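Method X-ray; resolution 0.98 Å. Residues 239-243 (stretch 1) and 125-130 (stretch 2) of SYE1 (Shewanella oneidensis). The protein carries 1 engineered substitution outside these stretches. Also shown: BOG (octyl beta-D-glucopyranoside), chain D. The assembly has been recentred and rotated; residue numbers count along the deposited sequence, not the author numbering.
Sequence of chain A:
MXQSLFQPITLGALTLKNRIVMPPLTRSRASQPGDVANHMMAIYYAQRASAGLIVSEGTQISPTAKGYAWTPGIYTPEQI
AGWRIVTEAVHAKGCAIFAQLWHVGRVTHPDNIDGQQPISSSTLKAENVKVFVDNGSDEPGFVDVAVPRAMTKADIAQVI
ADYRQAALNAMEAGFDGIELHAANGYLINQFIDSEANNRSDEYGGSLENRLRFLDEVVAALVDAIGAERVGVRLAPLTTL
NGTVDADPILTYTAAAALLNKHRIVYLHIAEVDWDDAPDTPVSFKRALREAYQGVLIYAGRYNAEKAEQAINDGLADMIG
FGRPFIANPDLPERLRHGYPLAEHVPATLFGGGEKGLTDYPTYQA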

ATOM      1  N   THR A 239      13.726   5.782  -1.090  1.00  8.59           N
ATOM      2  CA  THR A 239      13.691   7.227  -0.834  1.00  8.86           C
ATOM      3  C   THR A 239      13.094   7.997  -1.988  1.00  9.03           C
ATOM      4  O   THR A 239      13.106   9.248  -1.999  1.00  9.74           O
ATOM      5  CB  THR A 239      15.111   7.750  -0.534  1.00 10.22           C
ATOM      6  OG1 THR A 239      15.912   7.539  -1.722  1.00 12.09           O
ATOM      7  CG2 THR A 239      15.725   7.098   0.677  1.00 10.45           C
ATOM      8  N   LEU A 240      12.542   7.309  -2.991  1.00  9.74           N
ATOM      9  CA  LEU A 240      12.137   7.947  -4.214  1.00  9.58           C
ATOM     10  C   LEU A 240      11.185   9.106  -4.017  1.00  9.29           C
ATOM     11  O   LEU A 240      11.279  10.124  -4.711  1.00 10.34           O
ATOM     12  CB  LEU A 240      11.461   6.866  -5.117  1.00 10.47           C
ATOM     13  CG  LEU A 240      11.085   7.338  -6.494  1.00 11.29           C
ATOM     14  CD1 LEU A 240      12.308   7.679  -7.316  1.00 14.28           C
ATOM     15  CD2 LEU A 240      10.246   6.246  -7.140  1.00 14.69           C
ATOM     16  N   ASN A 241      10.194   8.958  -3.138  1.00  9.70           N
ATOM     17  CA  ASN A 241       9.209  10.000  -2.918  1.00  9.37           C
ATOM     18  C   ASN A 241       9.595  11.012  -1.860  1.00  9.37           C
ATOM     19  O   ASN A 241       8.781  11.836  -1.460  1.00 10.55           O
ATOM     20  CB  ASN A 241       7.834   9.388  -2.653  1.00 10.34           C
ATOM     21  CG  ASN A 241       7.295   8.760  -3.883  1.00 11.92           C
ATOM     22  OD1 ASN A 241       7.684   9.119  -5.007  1.00 17.24           O
ATOM     23  ND2 ASN A 241       6.396   7.817  -3.671  1.00 15.69           N
ATOM     24  N   GLY A 242      10.858  11.026  -1.466  1.00  9.66           N
ATOM     25  CA  GLY A 242      11.414  12.126  -0.740  1.00 10.23           C
ATOM     26  C   GLY A 242      11.651  11.955   0.724  1.00  8.82           C
ATOM     27  O   GLY A 242      12.092  12.935   1.348  1.00 10.09           O
ATOM     28  N   THR A 243      11.416  10.787   1.296  1.00  8.79           N
ATOM     29  CA  THR A 243      11.664  10.531   2.686  1.00  8.64           C
ATOM     30  C   THR A 243      12.943   9.712   2.846  1.00  8.85           C
ATOM     31  O   THR A 243      13.044   8.598   2.291  1.00 10.29           O
ATOM     32  CB  THR A 243      10.486   9.812   3.362  1.00  8.72           C
ATOM     33  OG1 THR A 243      10.124   8.616   2.693  1.00 10.67           O
ATOM     34  CG2 THR A 243       9.259  10.692   3.414  1.00  8.63           C
TER
HETATM   35  C1  BOG D 502       3.173   6.509  -8.558  0.51 11.00           C
HETATM   36  O1  BOG D 502       3.560   6.491  -9.904  0.51 11.58           O
HETATM   37  C2  BOG D 502       1.838   5.868  -8.340  0.51 11.22           C
HETATM   38  O2  BOG D 502       0.804   6.590  -8.973  0.51 12.62           O
HETATM   39  C3  BOG D 502       1.461   5.785  -6.852  0.51 10.34           C
HETATM   40  O3  BOG D 502       0.328   4.979  -6.679  0.51 11.87           O
HETATM   41  C4  BOG D 502       2.611   5.081  -6.119  0.51  9.40           C
HETATM   42  O4  BOG D 502       2.326   5.066  -4.760  0.51 10.28           O
HETATM   43  C5  BOG D 502       3.959   5.735  -6.398  0.51  9.95           C
HETATM   44  O5  BOG D 502       4.135   5.700  -7.801  0.51  8.52           O
HETATM   45  C6  BOG D 502       5.092   5.015  -5.712  0.51  9.65           C
HETATM   46  O6  BOG D 502       6.252   5.780  -5.985  0.51  8.16           O
HETATM   47  C1' BOG D 502       4.458   7.511 -10.274  0.51 15.15           C
HETATM   48  C2' BOG D 502       4.746   7.609 -11.769  0.51 23.21           C
HETATM   49  C3' BOG D 502       5.051   6.296 -12.424  0.51 30.21           C
HETATM   50  C4' BOG D 502       5.722   6.238 -13.792  0.51 33.03           C
HETATM   51  C5' BOG D 502       4.777   5.494 -14.740  0.51 33.45           C
HETATM   52  C6' BOG D 502       4.203   6.451 -15.788  0.51 31.53           C
HETATM   53  C7' BOG D 502       3.233   5.696 -16.715  0.51 28.70           C
HETATM   54  C8' BOG D 502       3.165   6.510 -18.001  0.51 33.30           C
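Stretch 2, residues 125-130: KAENVK

What shapes do the two backbones bring to this contact? Stretch 1 folds into a type I beta turn from T239 to G242, closed by a hydrogen bond from G242 N to T239 O at 2.9 Å. Stretch 2 approaches as loop, with K125, A126 and E127 in extended backbone angles, N128 at positive phi (60°), and V129 extended again; K130 enters strand conformation as the chain leaves. The two lie far apart in the chain, the touching residues at least 111 positions apart in sequence, and the chains run in opposing order: G242 has A126 as its neighbour, with CA atoms 4.9 Å apart, while the earlier N241 pairs with the later V129, CA to CA 5.9 Å. No regular sheet or helix packing is involved, so the contact is a local one between a turn and a loop, burying 160 Å² in total.

Which side chains make the direct packing? Two from stretch 2, A126 and V129, point toward the turn, and both meet backbone atoms there. V129 gives the larger share: its CG2 lies 3.5 Å from N241 O, 3.8 Å from L240 O and 4.2 Å from G242 N, so one methyl group rests against the last two peptide groups of the turn. The CB of A126 comes to 3.6 Å from N241 O, which thus has a methyl from each of these two residues close by. Between side chains the approach is looser, with N241 OD1 4.1 Å from V129 CG1. These are van der Waals contacts, and the carbonyls they touch gain no hydrogen bond from the methyl groups.

Why does G242 suit the place opposite A126? Its backbone angles, phi 105° and psi 4°, would jam a CB against the carbonyl oxygen of N241, which by itself calls for glycine. The neighbouring stretch adds to this: an ideal CB would point toward stretch 2 and sit only 3.1 Å from A126 CB, a tight distance. Without a side chain, the turn can come close to the loop.

How are the polar backbone groups joined, if no hydrogen bond crosses directly? Three waters do the work. Water 1 accepts from E127 N at 3.0 Å and donates to G242 O at 2.8 Å. The other two both donate to L240 O: water 2 at 2.9 Å, also reaching E127 O at 2.8 Å, and water 3 at 2.8 Å, also reaching N128 O at 2.6 Å. Two carbonyls that cannot bond to each other are linked in this way, since water supplies a proton to each; L240 O and N128 O themselves stay 4.4 Å apart.

Where do N241, E127 and K130 direct their side chains? N241 directs CB away from stretch 2, and its ND2 donates a hydrogen bond to O6 of the octyl glucoside, 3.1 Å away. The CA-to-CB bond of E127 runs sideways, though the end of its side chain leads away from the turn; that of K130 points away.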

ATOM      1  N   LYS A 125       8.861  20.413   1.584  1.00 11.27           N
ATOM      2  CA  LYS A 125       8.436  19.857   0.301  1.00 10.82           C
ATOM      3  C   LYS A 125       9.205  18.596  -0.017  1.00 11.30           C
ATOM      4  O   LYS A 125      10.408  18.477   0.221  1.00 14.11           O
ATOM      5  CB  LYS A 125       8.725  20.911  -0.755  1.00 12.64           C
ATOM      6  CG  LYS A 125       8.280  20.522  -2.138  1.00 14.43           C
ATOM      7  CD  LYS A 125       8.718  21.544  -3.160  1.00 17.77           C
ATOM      8  CE  LYS A 125       8.371  21.111  -4.561  1.00 19.35           C
ATOM      9  NZ  LYS A 125       8.617  22.232  -5.514  1.00 29.72           N
ATOM     10  N   ALA A 126       8.484  17.605  -0.589  1.00 10.64           N
ATOM     11  CA  ALA A 126       9.195  16.427  -1.120  1.00 10.80           C
ATOM     12  C   ALA A 126       9.985  16.852  -2.348  1.00 11.34           C
ATOM     13  O   ALA A 126       9.398  17.368  -3.314  1.00 14.63           O
ATOM     14  CB  ALA A 126       8.223  15.352  -1.483  1.00 10.86           C
ATOM     15  N   GLU A 127      11.293  16.614  -2.352  1.00 12.48           N
ATOM     16  CA  GLU A 127      12.132  17.087  -3.429  1.00 14.28           C
ATOM     17  C   GLU A 127      12.149  16.119  -4.589  1.00 12.53           C
ATOM     18  O   GLU A 127      12.220  14.917  -4.412  1.00 15.18           O
ATOM     19  CB  GLU A 127      13.541  17.360  -2.856  1.00 21.31           C
ATOM     20  CG  GLU A 127      13.595  18.495  -1.853  1.00 31.23           C
ATOM     21  CD  GLU A 127      13.204  19.885  -2.260  1.00 40.00           C
ATOM     22  OE1 GLU A 127      13.065  20.142  -3.485  1.00 53.71           O
ATOM     23  OE2 GLU A 127      13.030  20.795  -1.403  1.00 55.70           O
ATOM     24  N   ASN A 128      12.067  16.640  -5.777  1.00 13.93           N
ATOM     25  CA  ASN A 128      12.155  15.840  -7.007  1.00 14.42           C
ATOM     26  C   ASN A 128      11.070  14.798  -7.088  1.00 13.16           C
ATOM     27  O   ASN A 128      11.336  13.615  -7.469  1.00 15.52           O
ATOM     28  CB  ASN A 128      13.548  15.239  -7.170  1.00 17.95           C
ATOM     29  CG  ASN A 128      14.641  16.266  -7.263  1.00 24.63           C
ATOM     30  OD1 ASN A 128      14.563  17.152  -8.118  1.00 30.75           O
ATOM     31  ND2 ASN A 128      15.626  16.107  -6.356  1.00 35.10           N
ATOM     32  N   VAL A 129       9.836  15.229  -6.758  1.00 12.25           N
ATOM     33  CA  VAL A 129       8.671  14.359  -6.783  1.00 11.01           C
ATOM     34  C   VAL A 129       7.577  15.013  -7.571  1.00 10.85           C
ATOM     35  O   VAL A 129       7.296  16.193  -7.409  1.00 12.63           O
ATOM     36  CB  VAL A 129       8.196  14.050  -5.353  1.00 11.48           C
ATOM     37  CG1 VAL A 129       6.967  13.153  -5.348  1.00 12.93           C
ATOM     38  CG2 VAL A 129       9.340  13.367  -4.551  1.00 12.21           C
ATOM     39  N   LYS A 130       6.902  14.180  -8.382  1.00 10.77           N
ATOM     40  CA  LYS A 130       5.717  14.609  -9.125  1.00 11.11           C
ATOM     41  C   LYS A 130       4.546  13.657  -8.764  1.00 10.30           C
ATOM     42  O   LYS A 130       4.738  12.476  -8.483  1.00 11.92           O
ATOM     43  CB  LYS A 130       5.949  14.610 -10.615  1.00 13.04           C
ATOM     44  CG  LYS A 130       7.031  15.615 -11.026  1.00 15.10           C
ATOM     45  CD  LYS A 130       7.198  15.768 -12.531  1.00 18.30           C
ATOM     46  CE  LYS A 130       8.347  16.751 -12.831  1.00 26.34           C
ATOM     47  NZ  LYS A 130       8.615  16.807 -14.304  1.00 33.33           N
TER
HETATM   48  O   HOH W   1      12.658  15.319  -0.062  1.00 13.77           O
HETATM   49  O   HOH W   2      12.981  12.317  -3.927  1.00 23.83           O
HETATM   50  O   HOH W   3      10.930  11.027  -7.343  0.41 14.03           O